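Local atomic coordinates of initiator protein NS1 (Human bocavirus, PDB entry 4KW3), a protein that probably recognises and nicks the viral replication origin through this N-terminal nuclease domain and unwinds DNA as a helicase to start rolling-circle replication. Residues Q13-P25 with A130-L142. Residues are numbered along the deposited sequence; the frame is centred on the assembly and turned at random.
Sequences QPAFTYVFKFPYP and AKSSCAQFYGLIL
Tyr18 reaches from strand 15-21 to the turn that leads into helix 134-149 and donates its phenol proton to the backbone carbonyl of Ala130, OH to O 2.6 Å. The hydroxyl approaches well to one side of that carbonyl and tilted out of its plane. The Tyr18 ring meets the helix in two ways. Phe137 drives its CD2-CE2 edge into one face, a T-shaped pair with centroids 5.2 Å apart and planes at 83°, while the sulfur of Cys134 lies in the ring plane at the CD2-CE2 edge, SG to CE2 3.8 Å. The buried hydroxyl thus has a fixed acceptor, and the ring is confined at both face and rim.

Two residues earlier, Phe16 lays a face against the methyl of Ala130 in a CH-pi contact, CB lying 3.5 Å from the ring centroid. Phe20, farther along the strand, takes a different chi1 well from Phe16 and Tyr18: its CG stands opposite the backbone N (chi1 163°), and Ile141 CG2 sits over one face, 3.8 Å from the centroid. CE1 of the same ring touches Tyr138 CE1 at 3.6 Å, the two side chains crossing at nearly a right angle. Beyond the strand, Pro23, centre of an inverse gamma turn, puts CG against the Tyr138 hydroxyl oxygen and Leu142 CD2.

Strand alternation turns Phe16, Tyr18 and Phe20 to the same side. The axes of strand 15-21 and helix segment 134-142 approach to 10.2 Å, 48° apart. Their aromatic residues form part of the sheet-helix layer, consistent with the alpha/beta fold of Rep (HUH-type) endonucleases. Strand 15-21 runs between antiparallel strands 114-122, which carries the predicted metal-binding histidines of RCR-2, and 185-191. Helix 74-94 packs against Phe137 and Ile141, and helix 160-177 against Tyr138 and Leu142.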
loop_
_atom_site.group_PDB
_atom_site.type_symbol
_atom_site.label_atom_id
_atom_site.label_comp_id
_atom_site.label_asym_id
_atom_site.label_seq_id
_atom_site.Cartn_x
_atom_site.Cartn_y
_atom_site.Cartn_z
ATOM N N GLN A 13 15.202 8.053 -11.755
ATOM C CA GLN A 13 16.247 7.178 -11.229
ATOM C C GLN A 13 17.208 7.973 -10.316
ATOM O O GLN A 13 17.259 9.202 -10.390
ATOM C CB GLN A 13 16.980 6.478 -12.383
ATOM C CG GLN A 13 16.129 5.495 -13.188
ATOM C CD GLN A 13 16.554 4.056 -12.995
ATOM O OE1 GLN A 13 16.590 3.536 -11.869
ATOM N NE2 GLN A 13 16.902 3.400 -14.099
ATOM N N PRO A 14 17.916 7.287 -9.399
ATOM C CA PRO A 14 17.825 5.850 -9.116
ATOM C C PRO A 14 16.527 5.552 -8.360
ATOM O O PRO A 14 16.024 6.429 -7.636
ATOM C CB PRO A 14 19.042 5.601 -8.222
ATOM C CG PRO A 14 19.217 6.886 -7.480
ATOM C CD PRO A 14 18.826 7.974 -8.460
ATOM N N ALA A 15 15.982 4.353 -8.560
ATOM C CA ALA A 15 14.732 3.945 -7.905
ATOM C C ALA A 15 14.957 2.779 -6.951
ATOM O O ALA A 15 15.774 1.893 -7.208
ATOM C CB ALA A 15 13.649 3.577 -8.948
ATOM N N PHE A 16 14.204 2.771 -5.862
ATOM C CA PHE A 16 14.333 1.722 -4.862
ATOM C C PHE A 16 12.958 1.228 -4.454
ATOM O O PHE A 16 11.965 1.961 -4.546
ATOM C CB PHE A 16 15.135 2.240 -3.659
ATOM C CG PHE A 16 16.508 2.699 -4.029
ATOM C CD1 PHE A 16 16.725 4.010 -4.454
ATOM C CD2 PHE A 16 17.588 1.802 -4.012
ATOM C CE1 PHE A 16 18.001 4.430 -4.837
ATOM C CE2 PHE A 16 18.865 2.215 -4.388
ATOM C CZ PHE A 16 19.070 3.531 -4.798
ATOM N N THR A 17 12.901 -0.020 -4.018
ATOM C CA THR A 17 11.632 -0.625 -3.629
ATOM C C THR A 17 11.680 -1.091 -2.176
ATOM O O THR A 17 12.623 -1.786 -1.753
ATOM C CB THR A 17 11.262 -1.777 -4.587
ATOM O OG1 THR A 17 11.181 -1.262 -5.926
ATOM C CG2 THR A 17 9.905 -2.435 -4.195
ATOM N N TYR A 18 10.685 -0.670 -1.399
ATOM C CA TYR A 18 10.592 -1.073 0.007
ATOM C C TYR A 18 9.319 -1.875 0.286
ATOM O O TYR A 18 8.304 -1.740 -0.417
ATOM C CB TYR A 18 10.592 0.149 0.925
ATOM C CG TYR A 18 11.835 1.015 0.861
ATOM C CD1 TYR A 18 11.959 2.023 -0.088
ATOM C CD2 TYR A 18 12.867 0.847 1.775
ATOM C CE1 TYR A 18 13.081 2.837 -0.126
ATOM C CE2 TYR A 18 13.988 1.632 1.732
ATOM C CZ TYR A 18 14.098 2.631 0.779
ATOM O OH TYR A 18 15.244 3.414 0.742
ATOM N N VAL A 19 9.370 -2.689 1.335
ATOM C CA VAL A 19 8.168 -3.322 1.841
ATOM C C VAL A 19 7.947 -2.921 3.292
ATOM O O VAL A 19 8.796 -3.158 4.159
ATOM C CB VAL A 19 8.200 -4.861 1.736
ATOM C CG1 VAL A 19 6.907 -5.437 2.350
ATOM C CG2 VAL A 19 8.306 -5.278 0.298
ATOM N N PHE A 20 6.792 -2.307 3.534
ATOM C CA PHE A 20 6.355 -1.946 4.870
ATOM C C PHE A 20 5.365 -2.995 5.360
ATOM O O PHE A 20 4.434 -3.326 4.647
ATOM C CB PHE A 20 5.678 -0.569 4.851
ATOM C CG PHE A 20 4.856 -0.289 6.079
ATOM C CD1 PHE A 20 5.454 0.195 7.233
ATOM C CD2 PHE A 20 3.484 -0.527 6.086
ATOM C CE1 PHE A 20 4.705 0.437 8.369
ATOM C CE2 PHE A 20 2.728 -0.282 7.222
ATOM C CZ PHE A 20 3.340 0.208 8.364
ATOM N N LYS A 21 5.586 -3.537 6.555
ATOM C CA LYS A 21 4.656 -4.472 7.200
ATOM C C LYS A 21 3.927 -3.757 8.335
ATOM O O LYS A 21 4.571 -3.218 9.231
ATOM C CB LYS A 21 5.412 -5.650 7.807
ATOM C CG LYS A 21 5.345 -6.945 7.044
ATOM C CD LYS A 21 5.757 -8.124 7.943
ATOM C CE LYS A 21 7.274 -8.176 8.203
ATOM N NZ LYS A 21 8.006 -9.169 7.350
ATOM N N PHE A 22 2.598 -3.735 8.317
ATOM C CA PHE A 22 1.861 -3.171 9.448
ATOM C C PHE A 22 2.169 -3.959 10.751
ATOM O O PHE A 22 1.902 -5.155 10.854
ATOM C CB PHE A 22 0.360 -3.158 9.151
ATOM C CG PHE A 22 -0.419 -2.288 10.081
ATOM C CD1 PHE A 22 -0.861 -2.773 11.294
ATOM C CD2 PHE A 22 -0.693 -0.975 9.751
ATOM C CE1 PHE A 22 -1.564 -1.959 12.159
ATOM C CE2 PHE A 22 -1.399 -0.160 10.611
ATOM C CZ PHE A 22 -1.832 -0.656 11.816
ATOM N N PRO A 23 2.735 -3.290 11.758
ATOM C CA PRO A 23 3.253 -4.080 12.884
ATOM C C PRO A 23 2.197 -4.553 13.902
ATOM O O PRO A 23 2.315 -4.264 15.097
ATOM C CB PRO A 23 4.255 -3.128 13.544
ATOM C CG PRO A 23 3.833 -1.715 13.109
ATOM C CD PRO A 23 2.800 -1.839 12.008
ATOM N N TYR A 24 1.182 -5.265 13.419
ATOM C CA TYR A 24 0.141 -5.860 14.273
ATOM C C TYR A 24 -0.218 -7.261 13.794
ATOM O O TYR A 24 -0.999 -7.435 12.856
ATOM C CB TYR A 24 -1.110 -4.972 14.296
ATOM C CG TYR A 24 -2.196 -5.423 15.249
ATOM C CD1 TYR A 24 -2.022 -5.366 16.630
ATOM C CD2 TYR A 24 -3.420 -5.851 14.770
ATOM C CE1 TYR A 24 -3.028 -5.775 17.500
ATOM C CE2 TYR A 24 -4.433 -6.249 15.633
ATOM C CZ TYR A 24 -4.235 -6.208 16.990
ATOM O OH TYR A 24 -5.256 -6.612 17.828
ATOM N N PRO A 25 0.353 -8.271 14.447
ATOM C CA PRO A 25 0.215 -9.666 14.010
ATOM C C PRO A 25 -1.237 -10.165 13.966
ATOM O O PRO A 25 -1.566 -10.977 13.105
ATOM C CB PRO A 25 1.032 -10.433 15.046
ATOM C CG PRO A 25 2.028 -9.417 15.572
ATOM C CD PRO A 25 1.270 -8.127 15.591
ATOM N N ALA A 130 19.952 4.309 0.535
ATOM C CA ALA A 130 18.625 3.689 0.469
ATOM C C ALA A 130 18.325 2.635 1.544
ATOM O O ALA A 130 17.261 2.674 2.157
ATOM C CB ALA A 130 18.360 3.123 -0.928
ATOM N N LYS A 131 19.234 1.696 1.766
ATOM C CA LYS A 131 19.009 0.666 2.779
ATOM C C LYS A 131 18.982 1.255 4.189
ATOM O O LYS A 131 18.135 0.895 5.013
ATOM C CB LYS A 131 20.060 -0.454 2.697
ATOM C CG LYS A 131 19.775 -1.578 3.674
ATOM C CD LYS A 131 20.530 -2.843 3.390
ATOM C CE LYS A 131 20.172 -3.892 4.446
ATOM N NZ LYS A 131 20.953 -5.153 4.301
ATOM N N SER A 132 19.913 2.156 4.462
ATOM C CA SER A 132 20.064 2.735 5.799
ATOM C C SER A 132 18.894 3.656 6.158
ATOM O O SER A 132 18.692 3.996 7.331
ATOM C CB SER A 132 21.390 3.496 5.910
ATOM O OG SER A 132 21.362 4.682 5.128
ATOM N N SER A 133 18.112 4.043 5.151
ATOM C CA SER A 133 16.998 4.942 5.390
ATOM C C SER A 133 15.762 4.202 5.847
ATOM O O SER A 133 14.753 4.833 6.115
ATOM C CB SER A 133 16.673 5.783 4.166
ATOM O OG SER A 133 17.777 6.587 3.830
ATOM N N CYS A 134 15.841 2.875 5.921
ATOM C CA CYS A 134 14.712 2.071 6.363
ATOM C C CYS A 134 14.051 2.521 7.676
ATOM O O CYS A 134 12.839 2.675 7.729
ATOM C CB CYS A 134 15.073 0.585 6.446
ATOM S SG CYS A 134 14.997 -0.269 4.872
ATOM N N ALA A 135 14.829 2.713 8.736
ATOM C CA ALA A 135 14.239 3.075 10.028
ATOM C C ALA A 135 13.544 4.442 9.988
ATOM O O ALA A 135 12.435 4.615 10.509
ATOM C CB ALA A 135 15.284 3.029 11.132
ATOM N N GLN A 136 14.206 5.401 9.358
ATOM C CA GLN A 136 13.669 6.734 9.192
ATOM C C GLN A 136 12.345 6.666 8.429
ATOM O O GLN A 136 11.351 7.271 8.838
ATOM C CB GLN A 136 14.690 7.592 8.446
ATOM C CG GLN A 136 14.275 9.007 8.139
ATOM C CD GLN A 136 15.188 9.679 7.120
ATOM O OE1 GLN A 136 16.020 9.028 6.482
ATOM N NE2 GLN A 136 15.063 10.996 6.996
ATOM N N PHE A 137 12.345 5.912 7.332
ATOM C CA PHE A 137 11.177 5.751 6.482
ATOM C C PHE A 137 10.057 5.110 7.297
ATOM O O PHE A 137 8.913 5.568 7.264
ATOM C CB PHE A 137 11.525 4.894 5.262
ATOM C CG PHE A 137 10.572 5.052 4.098
ATOM C CD1 PHE A 137 9.409 5.811 4.217
ATOM C CD2 PHE A 137 10.842 4.435 2.881
ATOM C CE1 PHE A 137 8.531 5.959 3.141
ATOM C CE2 PHE A 137 9.968 4.562 1.813
ATOM C CZ PHE A 137 8.812 5.334 1.938
ATOM N N TYR A 138 10.408 4.056 8.028
ATOM C CA TYR A 138 9.496 3.359 8.931
ATOM C C TYR A 138 8.838 4.327 9.920
ATOM O O TYR A 138 7.626 4.264 10.148
ATOM C CB TYR A 138 10.255 2.283 9.707
ATOM C CG TYR A 138 9.385 1.321 10.498
ATOM C CD1 TYR A 138 8.264 0.722 9.927
ATOM C CD2 TYR A 138 9.709 0.984 11.812
ATOM C CE1 TYR A 138 7.476 -0.175 10.652
ATOM C CE2 TYR A 138 8.937 0.103 12.538
ATOM C CZ TYR A 138 7.818 -0.470 11.960
ATOM O OH TYR A 138 7.063 -1.347 12.697
ATOM N N GLY A 139 9.635 5.224 10.495
ATOM C CA GLY A 139 9.135 6.150 11.489
ATOM C C GLY A 139 8.192 7.186 10.909
ATOM O O GLY A 139 7.169 7.511 11.496
ATOM N N LEU A 140 8.540 7.704 9.744
ATOM C CA LEU A 140 7.679 8.619 9.037
ATOM C C LEU A 140 6.336 7.952 8.687
ATOM O O LEU A 140 5.282 8.585 8.766
ATOM C CB LEU A 140 8.375 9.101 7.773
ATOM C CG LEU A 140 9.647 9.925 7.967
ATOM C CD1 LEU A 140 10.254 10.260 6.604
ATOM C CD2 LEU A 140 9.342 11.179 8.731
ATOM N N ILE A 141 6.380 6.680 8.289
ATOM C CA ILE A 141 5.159 5.959 7.935
ATOM C C ILE A 141 4.291 5.823 9.157
ATOM O O ILE A 141 3.090 6.076 9.096
ATOM C CB ILE A 141 5.428 4.566 7.352
ATOM C CG1 ILE A 141 5.900 4.684 5.900
ATOM C CG2 ILE A 141 4.174 3.698 7.411
ATOM C CD1 ILE A 141 6.457 3.386 5.318
ATOM N N LEU A 142 4.909 5.420 10.266
ATOM C CA LEU A 142 4.194 5.245 11.526
ATOM C C LEU A 142 3.576 6.557 12.015
ATOM O O LEU A 142 2.454 6.563 12.526
ATOM C CB LEU A 142 5.103 4.635 12.596
ATOM C CG LEU A 142 5.511 3.173 12.355
ATOM C CD1 LEU A 142 6.645 2.729 13.303
ATOM C CD2 LEU A 142 4.317 2.204 12.410
#